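Local atomic coordinates of probable chitinase (Chromobacterium violaceum, PDB entry 5JH8), a protein that probably binds chitin and, as a glycosyl hydrolase family 18 member, is thought to hydrolyse the glycosidic bonds of such polymers. Residues P62-S68 with F105-D111; Y161-A165 with Y202-V207; P187-A191 with T270-E274; A92-L96 with F126-L130. All blocks are in the same frame, centred on the assembly; numbering follows the deposited sequence.

Contact 1 (P62-S68 with F105-D111); sequences PAYGCVS and FSGINVD. With HIS (histidine), chain F.
The aromatic rings of F105 and Y64 lie on opposite faces of the paired strands, and each is laid against a glycine of the other segment. With CG anti to its carbonyl carbon (chi1 -71°), F105 brings its ring face over G65; G65 CA sits 3.7 Å from the ring centroid in a CH-pi contact, and A63 CB touches F105 CD1 at 3.8 Å. Y64 answers from the other face: its ring spreads over the backbone of G107, CD2 coming to 3.6 Å from G107 C, while N109 N lies at the ring edge. Further along, C66 and N109 point to the Y64 face, with N109 OD1 3.3 Å from C66 SG. The N109 amide is held by residues outside the pair: OD1 by the hydroxyl of Y7, ND2 by S144 OG and the carbonyl of I142. Between the side chains runs a parallel ladder, in which N109 N donates to G65 O (2.8 Å) and V67 N to N109 O (2.9 Å, 164°). At the C-terminal end D111 turns its carboxylate to the bound histidine, whose ND1 donates to OD2 at 2.8 Å. W76, E113 and Y178 share that pocket. These are neighbouring parallel strands of the TIM barrel, and 107-111 lies at the position of the family 18 DGxDxDxE motif, which here reads SGINVDFE from S106 to E113 and keeps the last acidic pair, D111 and E113.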
loop_
_atom_site.group_PDB
_atom_site.type_symbol
_atom_site.label_atom_id
_atom_site.label_comp_id
_atom_site.label_asym_id
_atom_site.label_seq_id
_atom_site.Cartn_x
_atom_site.Cartn_y
_atom_site.Cartn_z
ATOM N N PRO A 62 -16.303 5.665 1.255
ATOM C CA PRO A 62 -15.567 6.309 0.159
ATOM C C PRO A 62 -14.692 5.326 -0.609
ATOM O O PRO A 62 -13.943 4.526 -0.034
ATOM C CB PRO A 62 -14.719 7.366 0.880
ATOM C CG PRO A 62 -15.533 7.711 2.109
ATOM C CD PRO A 62 -16.134 6.390 2.523
ATOM N N ALA A 63 -14.770 5.426 -1.931
ATOM C CA ALA A 63 -13.981 4.609 -2.838
ATOM C C ALA A 63 -13.055 5.510 -3.631
ATOM O O ALA A 63 -13.480 6.535 -4.166
ATOM C CB ALA A 63 -14.871 3.807 -3.778
ATOM N N TYR A 64 -11.800 5.094 -3.744
ATOM C CA TYR A 64 -10.776 5.810 -4.493
ATOM C C TYR A 64 -10.380 4.979 -5.703
ATOM O O TYR A 64 -10.099 3.787 -5.577
ATOM C CB TYR A 64 -9.543 6.091 -3.620
ATOM C CG TYR A 64 -9.765 7.154 -2.582
ATOM C CD1 TYR A 64 -10.529 6.918 -1.458
ATOM C CD2 TYR A 64 -9.231 8.411 -2.732
ATOM C CE1 TYR A 64 -10.749 7.922 -0.513
ATOM C CE2 TYR A 64 -9.436 9.405 -1.816
ATOM C CZ TYR A 64 -10.210 9.170 -0.719
ATOM O OH TYR A 64 -10.380 10.191 0.176
ATOM N N GLY A 65 -10.322 5.605 -6.869
ATOM C CA GLY A 65 -9.823 4.916 -8.041
ATOM C C GLY A 65 -8.315 4.849 -7.971
ATOM O O GLY A 65 -7.665 5.894 -7.990
ATOM N N CYS A 66 -7.759 3.643 -7.835
ATOM C CA CYS A 66 -6.314 3.452 -7.692
ATOM C C CYS A 66 -5.729 3.139 -9.062
ATOM O O CYS A 66 -6.047 2.106 -9.665
ATOM C CB CYS A 66 -6.021 2.375 -6.649
ATOM S SG CYS A 66 -4.273 1.944 -6.480
ATOM N N VAL A 67 -4.919 4.072 -9.545
ATOM C CA VAL A 67 -4.450 4.105 -10.922
ATOM C C VAL A 67 -2.931 3.977 -10.934
ATOM O O VAL A 67 -2.229 4.766 -10.287
ATOM C CB VAL A 67 -4.883 5.400 -11.639
ATOM C CG1 VAL A 67 -4.410 5.379 -13.077
ATOM C CG2 VAL A 67 -6.384 5.605 -11.551
ATOM N N SER A 68 -2.439 3.007 -11.690
ATOM C CA SER A 68 -1.030 2.657 -11.689
ATOM C C SER A 68 -0.388 2.929 -13.046
ATOM O O SER A 68 -1.041 2.898 -14.099
ATOM C CB SER A 68 -0.855 1.178 -11.310
ATOM O OG SER A 68 -1.405 0.913 -10.024
ATOM N N PHE A 105 -16.302 7.934 -7.679
ATOM C CA PHE A 105 -15.250 7.833 -6.683
ATOM C C PHE A 105 -15.172 9.118 -5.860
ATOM O O PHE A 105 -15.456 10.215 -6.341
ATOM C CB PHE A 105 -13.901 7.577 -7.344
ATOM C CG PHE A 105 -13.736 6.190 -7.928
ATOM C CD1 PHE A 105 -14.161 5.068 -7.262
ATOM C CD2 PHE A 105 -13.088 6.014 -9.124
ATOM C CE1 PHE A 105 -13.953 3.809 -7.786
ATOM C CE2 PHE A 105 -12.901 4.753 -9.659
ATOM C CZ PHE A 105 -13.323 3.655 -8.993
ATOM N N SER A 106 -14.739 8.962 -4.609
ATOM C CA SER A 106 -14.486 10.074 -3.707
ATOM C C SER A 106 -13.143 10.716 -3.974
ATOM O O SER A 106 -12.855 11.802 -3.444
ATOM C CB SER A 106 -14.558 9.563 -2.276
ATOM O OG SER A 106 -15.863 9.080 -2.000
ATOM N N GLY A 107 -12.315 10.067 -4.779
ATOM C CA GLY A 107 -11.013 10.589 -5.094
ATOM C C GLY A 107 -10.225 9.612 -5.936
ATOM O O GLY A 107 -10.724 8.571 -6.367
ATOM N N ILE A 108 -8.957 9.960 -6.116
ATOM C CA ILE A 108 -7.992 9.169 -6.863
ATOM C C ILE A 108 -6.866 8.772 -5.921
ATOM O O ILE A 108 -6.383 9.597 -5.134
ATOM C CB ILE A 108 -7.436 9.982 -8.056
ATOM C CG1 ILE A 108 -8.552 10.302 -9.074
ATOM C CG2 ILE A 108 -6.219 9.280 -8.669
ATOM C CD1 ILE A 108 -9.085 9.116 -9.814
ATOM N N ASN A 109 -6.437 7.523 -6.020
ATOM C CA ASN A 109 -5.186 7.059 -5.420
ATOM C C ASN A 109 -4.185 6.878 -6.562
ATOM O O ASN A 109 -4.307 5.942 -7.357
ATOM C CB ASN A 109 -5.445 5.751 -4.660
ATOM C CG ASN A 109 -4.203 5.050 -4.074
ATOM O OD1 ASN A 109 -4.305 3.871 -3.766
ATOM N ND2 ASN A 109 -3.091 5.741 -3.892
ATOM N N VAL A 110 -3.216 7.787 -6.670
ATOM C CA VAL A 110 -2.105 7.627 -7.607
ATOM C C VAL A 110 -1.137 6.617 -7.005
ATOM O O VAL A 110 -0.604 6.835 -5.912
ATOM C CB VAL A 110 -1.411 8.966 -7.878
ATOM C CG1 VAL A 110 -0.102 8.710 -8.653
ATOM C CG2 VAL A 110 -2.330 9.908 -8.657
ATOM N N ASP A 111 -0.932 5.505 -7.711
ATOM C CA ASP A 111 0.013 4.462 -7.307
ATOM C C ASP A 111 1.045 4.373 -8.419
ATOM O O ASP A 111 0.987 3.488 -9.280
ATOM C CB ASP A 111 -0.693 3.142 -7.072
ATOM C CG ASP A 111 0.249 2.082 -6.553
ATOM O OD1 ASP A 111 1.411 2.417 -6.238
ATOM O OD2 ASP A 111 -0.146 0.907 -6.457
HETATM N N HIS F . 2.570 -4.101 -4.719
HETATM C CA HIS F . 1.340 -3.744 -5.418
HETATM C C HIS F . 1.366 -4.308 -6.831
HETATM O O HIS F . 2.430 -4.588 -7.399
HETATM C CB HIS F . 1.153 -2.225 -5.438
HETATM C CG HIS F . 0.824 -1.636 -4.099
HETATM N ND1 HIS F . 0.281 -0.378 -3.954
HETATM C CD2 HIS F . 0.980 -2.124 -2.845
HETATM C CE1 HIS F . 0.092 -0.127 -2.672
HETATM N NE2 HIS F . 0.530 -1.160 -1.975
HETATM O OXT HIS F . 0.308 -4.504 -7.431
HETATM O O HOH W 1 -16.994 6.979 -3.456
HETATM O O HOH W 2 -1.323 -1.042 -8.268
#

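Contact 2 (Y161-A165 with Y202-V207); sequences YDLRA and YAVERV. With EDO (1,2-ethanediol), chain C.
A water between L163 and Y202 is gripped three ways: it accepts from L163 N (2.9 Å) and donates to Y161 O (2.9 Å) and to Y202 OH (2.8 Å), a hydroxyl also hydrogen-bonded to E153. It joins the start of helix 163-169, whose N-cap is D162, to the end of helix 193-206; both helices belong to the outer layer of the family 18 TIM barrel. Beside the water the contact is mostly apolar. L163 CD2 meets the edge of the Y202 ring, 3.9 Å from CE2, and touches A203 CB, while V207 CG2 approaches L163 O to 3.3 Å. On the solvent side two arginines cross at about a right angle. The bend of R164 at chi3 (-75°) brings one face of its guanidinium, near the rim, against R206 CA, with the guanidinium planes 54° apart. No direct hydrogen bond joins the segments; two waters in the R164 guanidinium plane accept from NH2 and donate, one to E205 O, the other to E205 OE2; a third donates to R164 O (2.7 Å) and R206 O. The R206 guanidinium lies nearly parallel to the Y202 ring of the same segment, over its CE1 rim: NH1 donates in the carbonyl plane to Y202 O at 3.0 Å, and NE donates to O1 of a 1,2-ethanediol, probably from the crystallisation liquor, at 2.9 Å and 157°.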
loop_
_atom_site.group_PDB
_atom_site.type_symbol
_atom_site.label_atom_id
_atom_site.label_comp_id
_atom_site.label_asym_id
_atom_site.label_seq_id
_atom_site.Cartn_x
_atom_site.Cartn_y
_atom_site.Cartn_z
ATOM N N TYR A 161 10.653 10.588 -5.061
ATOM C CA TYR A 161 9.546 10.877 -4.153
ATOM C C TYR A 161 9.966 11.942 -3.138
ATOM O O TYR A 161 10.730 11.672 -2.203
ATOM C CB TYR A 161 9.074 9.610 -3.462
ATOM C CG TYR A 161 8.642 8.554 -4.449
ATOM C CD1 TYR A 161 7.348 8.542 -4.948
ATOM C CD2 TYR A 161 9.531 7.609 -4.918
ATOM C CE1 TYR A 161 6.932 7.601 -5.859
ATOM C CE2 TYR A 161 9.148 6.669 -5.850
ATOM C CZ TYR A 161 7.843 6.652 -6.317
ATOM O OH TYR A 161 7.495 5.697 -7.247
ATOM N N ASP A 162 9.488 13.166 -3.348
ATOM C CA ASP A 162 9.757 14.303 -2.465
ATOM C C ASP A 162 8.550 14.394 -1.535
ATOM O O ASP A 162 7.512 14.960 -1.888
ATOM C CB ASP A 162 9.899 15.550 -3.324
ATOM C CG ASP A 162 10.149 16.818 -2.526
ATOM O OD1 ASP A 162 9.926 16.855 -1.291
ATOM O OD2 ASP A 162 10.591 17.799 -3.164
ATOM N N LEU A 163 8.650 13.775 -0.356
ATOM C CA LEU A 163 7.476 13.682 0.515
ATOM C C LEU A 163 6.965 15.057 0.912
ATOM O O LEU A 163 5.750 15.272 1.013
ATOM C CB LEU A 163 7.773 12.869 1.772
ATOM C CG LEU A 163 7.518 11.364 1.674
ATOM C CD1 LEU A 163 8.392 10.684 0.663
ATOM C CD2 LEU A 163 7.681 10.718 3.030
ATOM N N ARG A 164 7.869 15.990 1.199
ATOM C CA ARG A 164 7.427 17.332 1.562
ATOM C C ARG A 164 6.520 17.925 0.485
ATOM O O ARG A 164 5.431 18.441 0.781
ATOM C CB ARG A 164 8.631 18.232 1.830
ATOM C CG ARG A 164 8.299 19.542 2.520
ATOM C CD ARG A 164 9.558 20.342 2.886
ATOM N NE ARG A 164 10.282 19.800 4.040
ATOM C CZ ARG A 164 10.019 20.106 5.308
ATOM N NH1 ARG A 164 9.057 20.973 5.613
ATOM N NH2 ARG A 164 10.725 19.546 6.276
ATOM N N ALA A 165 6.938 17.838 -0.780
ATOM C CA ALA A 165 6.147 18.410 -1.869
ATOM C C ALA A 165 4.858 17.617 -2.083
ATOM O O ALA A 165 3.771 18.190 -2.255
ATOM C CB ALA A 165 6.963 18.461 -3.161
ATOM N N TYR A 202 10.468 10.206 9.591
ATOM C CA TYR A 202 10.885 10.960 8.422
ATOM C C TYR A 202 9.686 11.631 7.767
ATOM O O TYR A 202 9.728 12.814 7.413
ATOM C CB TYR A 202 11.587 9.994 7.458
ATOM C CG TYR A 202 11.988 10.574 6.121
ATOM C CD1 TYR A 202 13.185 11.235 5.962
ATOM C CD2 TYR A 202 11.161 10.448 5.016
ATOM C CE1 TYR A 202 13.533 11.768 4.746
ATOM C CE2 TYR A 202 11.498 10.986 3.793
ATOM C CZ TYR A 202 12.691 11.630 3.663
ATOM O OH TYR A 202 13.017 12.169 2.441
ATOM N N ALA A 203 8.593 10.877 7.605
ATOM C CA ALA A 203 7.405 11.390 6.928
ATOM C C ALA A 203 6.762 12.535 7.702
ATOM O O ALA A 203 6.417 13.554 7.100
ATOM C CB ALA A 203 6.404 10.261 6.697
ATOM N N VAL A 204 6.578 12.384 9.023
ATOM C CA VAL A 204 5.818 13.385 9.779
ATOM C C VAL A 204 6.625 14.648 10.029
ATOM O O VAL A 204 6.048 15.702 10.331
ATOM C CB VAL A 204 5.179 12.852 11.076
ATOM C CG1 VAL A 204 4.307 11.632 10.804
ATOM C CG2 VAL A 204 6.224 12.536 12.116
ATOM N N GLU A 205 7.946 14.587 9.903
ATOM C CA GLU A 205 8.717 15.815 9.913
ATOM C C GLU A 205 8.432 16.648 8.669
ATOM O O GLU A 205 8.495 17.884 8.713
ATOM C CB GLU A 205 10.207 15.479 9.979
ATOM C CG GLU A 205 11.102 16.706 9.987
ATOM C CD GLU A 205 12.567 16.350 10.179
ATOM O OE1 GLU A 205 12.866 15.475 11.012
ATOM O OE2 GLU A 205 13.436 16.945 9.502
ATOM N N ARG A 206 8.109 15.985 7.556
ATOM C CA ARG A 206 7.995 16.611 6.252
ATOM C C ARG A 206 6.566 16.860 5.813
ATOM O O ARG A 206 6.347 17.693 4.918
ATOM C CB ARG A 206 8.714 15.737 5.218
ATOM C CG ARG A 206 10.230 15.853 5.349
ATOM C CD ARG A 206 10.999 14.684 4.767
ATOM N NE ARG A 206 12.432 14.847 5.000
ATOM C CZ ARG A 206 13.048 14.578 6.145
ATOM N NH1 ARG A 206 12.376 14.117 7.188
ATOM N NH2 ARG A 206 14.359 14.771 6.239
ATOM N N VAL A 207 5.608 16.190 6.444
ATOM C CA VAL A 207 4.207 16.165 6.048
ATOM C C VAL A 207 3.377 16.227 7.319
ATOM O O VAL A 207 3.704 15.532 8.282
ATOM C CB VAL A 207 3.873 14.874 5.288
ATOM C CG1 VAL A 207 2.424 14.893 4.850
ATOM C CG2 VAL A 207 4.790 14.721 4.108
HETATM C C1 EDO C . 14.956 16.429 2.123
HETATM O O1 EDO C . 14.634 15.582 3.234
HETATM C C2 EDO C . 13.768 17.321 1.787
HETATM O O2 EDO C . 12.625 16.902 2.539
HETATM O O HOH W 3 11.369 12.906 0.325
HETATM O O HOH W 4 4.335 18.598 3.268
HETATM O O HOH W 5 10.118 19.977 9.285
HETATM O O HOH W 6 13.319 18.119 7.004
#

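Contact 3 (P187-A191 with T270-E274); sequences PGPVA and TVWTE
With CG anti to its carbonyl carbon (chi1 -76°) and the ring turned about square to the CA-CB-CG plane (chi2 91°), W272 lays one broad face of its indole against the extended G188-P189 backbone. G188 CA stands over the five-membered ring, 3.6 Å from its centroid, and P189 CD over the six-membered ring, 3.8 Å from its centroid and only 5° off the normal. P189 CG reaches W272 CZ3 at 3.7 Å, the two side chains running side by side in the same direction. Earlier, P187 CB packs on T270 CG2 at 3.9 Å. Towards the other end the backbones move apart and waters bridge them. One molecule accepts from A191 N (2.9 Å) and donates to E274 OE2 (2.7 Å), which the bend at chi2 of E274 turns towards the loop; OE1 is held by S278. Another accepts from V190 N and is weakly bound to T273 O. Strand 268-273 lies between barrel strands 212-222 and 293-297 in the chain, consistent with the alpha+beta insertion of many family 18 chitinases. Between these segments, CH-pi and apolar contact act at one end and waters at the other, where K282 also joins A191 O to E274 OE1.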
loop_
_atom_site.group_PDB
_atom_site.type_symbol
_atom_site.label_atom_id
_atom_site.label_comp_id
_atom_site.label_asym_id
_atom_site.label_seq_id
_atom_site.Cartn_x
_atom_site.Cartn_y
_atom_site.Cartn_z
ATOM N N PRO A 187 16.160 -12.861 3.448
ATOM C CA PRO A 187 15.046 -12.878 4.408
ATOM C C PRO A 187 15.198 -11.808 5.477
ATOM O O PRO A 187 16.291 -11.541 5.974
ATOM C CB PRO A 187 15.125 -14.286 5.017
ATOM C CG PRO A 187 15.861 -15.113 4.002
ATOM C CD PRO A 187 16.827 -14.173 3.358
ATOM N N GLY A 188 14.068 -11.255 5.887
ATOM C CA GLY A 188 14.000 -10.389 7.036
ATOM C C GLY A 188 12.591 -9.880 7.209
ATOM O O GLY A 188 11.727 -10.149 6.373
ATOM N N PRO A 189 12.366 -9.101 8.259
ATOM C CA PRO A 189 11.045 -8.518 8.468
ATOM C C PRO A 189 10.541 -7.816 7.214
ATOM O O PRO A 189 11.265 -7.066 6.549
ATOM C CB PRO A 189 11.279 -7.525 9.607
ATOM C CG PRO A 189 12.429 -8.095 10.373
ATOM C CD PRO A 189 13.310 -8.755 9.336
ATOM N N VAL A 190 9.262 -8.038 6.935
ATOM C CA VAL A 190 8.601 -7.420 5.787
ATOM C C VAL A 190 8.082 -6.028 6.113
ATOM O O VAL A 190 7.980 -5.174 5.230
ATOM C CB VAL A 190 7.478 -8.358 5.303
ATOM C CG1 VAL A 190 6.696 -7.732 4.167
ATOM C CG2 VAL A 190 8.081 -9.691 4.889
ATOM N N ALA A 191 7.753 -5.787 7.370
ATOM C CA ALA A 191 7.204 -4.523 7.832
ATOM C C ALA A 191 7.674 -4.296 9.265
ATOM O O ALA A 191 6.886 -4.085 10.184
ATOM C CB ALA A 191 5.677 -4.529 7.723
ATOM N N THR A 270 12.827 -19.932 5.491
ATOM C CA THR A 270 12.695 -18.903 6.505
ATOM C C THR A 270 11.467 -18.076 6.155
ATOM O O THR A 270 11.354 -17.586 5.027
ATOM C CB THR A 270 13.909 -17.971 6.484
ATOM O OG1 THR A 270 15.099 -18.721 6.701
ATOM C CG2 THR A 270 13.852 -16.959 7.565
ATOM N N VAL A 271 10.550 -17.935 7.108
ATOM C CA VAL A 271 9.367 -17.108 6.941
ATOM C C VAL A 271 9.475 -15.915 7.868
ATOM O O VAL A 271 9.860 -16.057 9.026
ATOM C CB VAL A 271 8.090 -17.910 7.279
ATOM C CG1 VAL A 271 6.842 -17.016 7.258
ATOM C CG2 VAL A 271 7.942 -19.093 6.336
ATOM N N TRP A 272 9.113 -14.745 7.363
ATOM C CA TRP A 272 8.868 -13.560 8.176
ATOM C C TRP A 272 7.462 -13.061 7.871
ATOM O O TRP A 272 7.112 -12.890 6.696
ATOM C CB TRP A 272 9.875 -12.452 7.884
ATOM C CG TRP A 272 11.215 -12.686 8.494
ATOM C CD1 TRP A 272 12.273 -13.324 7.917
ATOM C CD2 TRP A 272 11.655 -12.276 9.794
ATOM N NE1 TRP A 272 13.352 -13.326 8.768
ATOM C CE2 TRP A 272 12.995 -12.694 9.931
ATOM C CE3 TRP A 272 11.054 -11.603 10.851
ATOM C CZ2 TRP A 272 13.736 -12.466 11.098
ATOM C CZ3 TRP A 272 11.776 -11.375 11.987
ATOM C CH2 TRP A 272 13.107 -11.794 12.108
ATOM N N THR A 273 6.658 -12.841 8.914
ATOM C CA THR A 273 5.285 -12.408 8.730
ATOM C C THR A 273 4.828 -11.681 9.991
ATOM O O THR A 273 5.633 -11.291 10.850
ATOM C CB THR A 273 4.391 -13.584 8.317
ATOM O OG1 THR A 273 3.131 -13.063 7.898
ATOM C CG2 THR A 273 4.238 -14.589 9.441
ATOM N N GLU A 274 3.518 -11.482 10.068
ATOM C CA GLU A 274 2.844 -10.763 11.142
ATOM C C GLU A 274 2.068 -11.743 12.017
ATOM O O GLU A 274 1.764 -12.874 11.614
ATOM C CB GLU A 274 1.827 -9.739 10.596
ATOM C CG GLU A 274 2.379 -8.746 9.565
ATOM C CD GLU A 274 3.499 -7.889 10.103
ATOM O OE1 GLU A 274 3.405 -7.458 11.288
ATOM O OE2 GLU A 274 4.473 -7.651 9.350
HETATM O O HOH W 7 7.572 -9.849 8.410
HETATM O O HOH W 8 7.129 -7.345 9.733
#

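Contact 4 (A92-L96 with F126-L130); sequences AVANL and FIQVL
L96 projects from helix 89-96 towards helix 120-135, and its CB already rests on L130 CD1 at 4.0 Å. From CG the chain forks. The CD1 branch runs to the edge of the F126 ring, lying near its plane 3.9 Å from CZ, and touches L130 CD2 at 4.0 Å; the CD2 branch turns to the barrel wall and meets V67 CG2. L96 crosses both F126 and L130 at about a right angle. The two helices lie next to each other in the outer layer of the family 18 TIM barrel, their local axes 10.1 Å apart and crossing at -43°, and strand 107-111 links them in the chain. One turn before L96, V93 meets F126, V129 and L130. Its CG2 meets V129 CG1 at 3.9 Å and F126 CE1 at the same distance, while CG1 lies against the backbone of L130, near CA. F126 comes into this position with CG anti to its backbone N (chi1 165°), which swings the ring from the side of its helix towards 92-96, past V93 in the opposite direction. A92 CB reaches the same ring at CE1, 4.2 Å away; V84 of helix 78-85 also packs on A92 and on F126.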
loop_
_atom_site.group_PDB
_atom_site.type_symbol
_atom_site.label_atom_id
_atom_site.label_comp_id
_atom_site.label_asym_id
_atom_site.label_seq_id
_atom_site.Cartn_x
_atom_site.Cartn_y
_atom_site.Cartn_z
ATOM N N ALA A 92 -3.685 13.842 -18.559
ATOM C CA ALA A 92 -3.787 12.934 -17.427
ATOM C C ALA A 92 -4.580 13.548 -16.293
ATOM O O ALA A 92 -5.394 12.862 -15.678
ATOM C CB ALA A 92 -2.391 12.552 -16.942
ATOM N N VAL A 93 -4.331 14.819 -15.972
ATOM C CA VAL A 93 -5.026 15.453 -14.855
ATOM C C VAL A 93 -6.517 15.516 -15.147
ATOM O O VAL A 93 -7.347 15.086 -14.342
ATOM C CB VAL A 93 -4.441 16.845 -14.570
ATOM C CG1 VAL A 93 -5.334 17.610 -13.621
ATOM C CG2 VAL A 93 -3.049 16.728 -13.987
ATOM N N ALA A 94 -6.881 16.034 -16.326
ATOM C CA ALA A 94 -8.300 16.141 -16.649
ATOM C C ALA A 94 -8.961 14.773 -16.678
ATOM O O ALA A 94 -10.108 14.609 -16.237
ATOM C CB ALA A 94 -8.502 16.834 -17.994
ATOM N N ASN A 95 -8.261 13.784 -17.239
ATOM C CA ASN A 95 -8.837 12.451 -17.372
ATOM C C ASN A 95 -8.994 11.771 -16.018
ATOM O O ASN A 95 -9.940 11.013 -15.827
ATOM C CB ASN A 95 -8.003 11.598 -18.326
ATOM C CG ASN A 95 -8.152 12.035 -19.775
ATOM O OD1 ASN A 95 -9.102 12.746 -20.106
ATOM N ND2 ASN A 95 -7.227 11.619 -20.633
ATOM N N LEU A 96 -8.067 11.997 -15.095
ATOM C CA LEU A 96 -8.211 11.411 -13.772
ATOM C C LEU A 96 -9.400 12.014 -13.038
ATOM O O LEU A 96 -10.137 11.311 -12.333
ATOM C CB LEU A 96 -6.922 11.587 -12.968
ATOM C CG LEU A 96 -5.818 10.615 -13.407
ATOM C CD1 LEU A 96 -4.437 11.069 -12.916
ATOM C CD2 LEU A 96 -6.108 9.188 -12.959
ATOM N N PHE A 126 3.233 17.266 -11.114
ATOM C CA PHE A 126 2.023 16.558 -11.531
ATOM C C PHE A 126 1.053 16.408 -10.371
ATOM O O PHE A 126 -0.146 16.673 -10.515
ATOM C CB PHE A 126 2.409 15.197 -12.108
ATOM C CG PHE A 126 1.257 14.223 -12.258
ATOM C CD1 PHE A 126 0.195 14.481 -13.103
ATOM C CD2 PHE A 126 1.246 13.027 -11.548
ATOM C CE1 PHE A 126 -0.847 13.569 -13.216
ATOM C CE2 PHE A 126 0.214 12.129 -11.672
ATOM C CZ PHE A 126 -0.827 12.395 -12.500
ATOM N N ILE A 127 1.555 15.990 -9.209
ATOM C CA ILE A 127 0.708 15.799 -8.038
ATOM C C ILE A 127 0.150 17.129 -7.537
ATOM O O ILE A 127 -1.006 17.197 -7.111
ATOM C CB ILE A 127 1.498 15.010 -6.975
ATOM C CG1 ILE A 127 1.742 13.570 -7.469
ATOM C CG2 ILE A 127 0.789 15.035 -5.634
ATOM C CD1 ILE A 127 0.499 12.783 -7.852
ATOM N N GLN A 128 0.928 18.207 -7.605
ATOM C CA GLN A 128 0.405 19.528 -7.251
ATOM C C GLN A 128 -0.779 19.916 -8.133
ATOM O O GLN A 128 -1.827 20.373 -7.645
ATOM C CB GLN A 128 1.518 20.568 -7.396
ATOM C CG GLN A 128 2.584 20.483 -6.325
ATOM C CD GLN A 128 3.837 21.291 -6.658
ATOM O OE1 GLN A 128 4.018 21.755 -7.785
ATOM N NE2 GLN A 128 4.718 21.433 -5.680
ATOM N N VAL A 129 -0.609 19.777 -9.445
ATOM C CA VAL A 129 -1.657 20.152 -10.385
ATOM C C VAL A 129 -2.871 19.250 -10.212
ATOM O O VAL A 129 -4.011 19.719 -10.205
ATOM C CB VAL A 129 -1.105 20.120 -11.825
ATOM C CG1 VAL A 129 -2.205 20.358 -12.851
ATOM C CG2 VAL A 129 0.013 21.127 -11.988
ATOM N N LEU A 130 -2.637 17.950 -10.057
ATOM C CA LEU A 130 -3.721 16.997 -9.897
ATOM C C LEU A 130 -4.493 17.261 -8.616
ATOM O O LEU A 130 -5.731 17.237 -8.607
ATOM C CB LEU A 130 -3.156 15.576 -9.916
ATOM C CG LEU A 130 -4.182 14.466 -9.716
ATOM C CD1 LEU A 130 -5.239 14.457 -10.793
ATOM C CD2 LEU A 130 -3.487 13.119 -9.587
#

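How the contacts relate
Following the chain from the N terminus, 62-68 opens contact 1 and 92-96 opens contact 4 before 105-111 closes contact 1; 126-130 then closes contact 4, so these two cross. They also touch, I108 packing on L96 and V110 on I127 and L130, seating the outer helices on the barrel strands. After this pair is complete, 161-165 opens contact 2 and 187-191 opens contact 3; 202-207 closes the former and 270-274 the latter, a second crossing. Contact 2 ties two further outer helices. Contact 3, its centre about 29 Å from that of contact 1, joins a loop to strand 268-273 on the opposite side of the chain's centre from contacts 1 and 4.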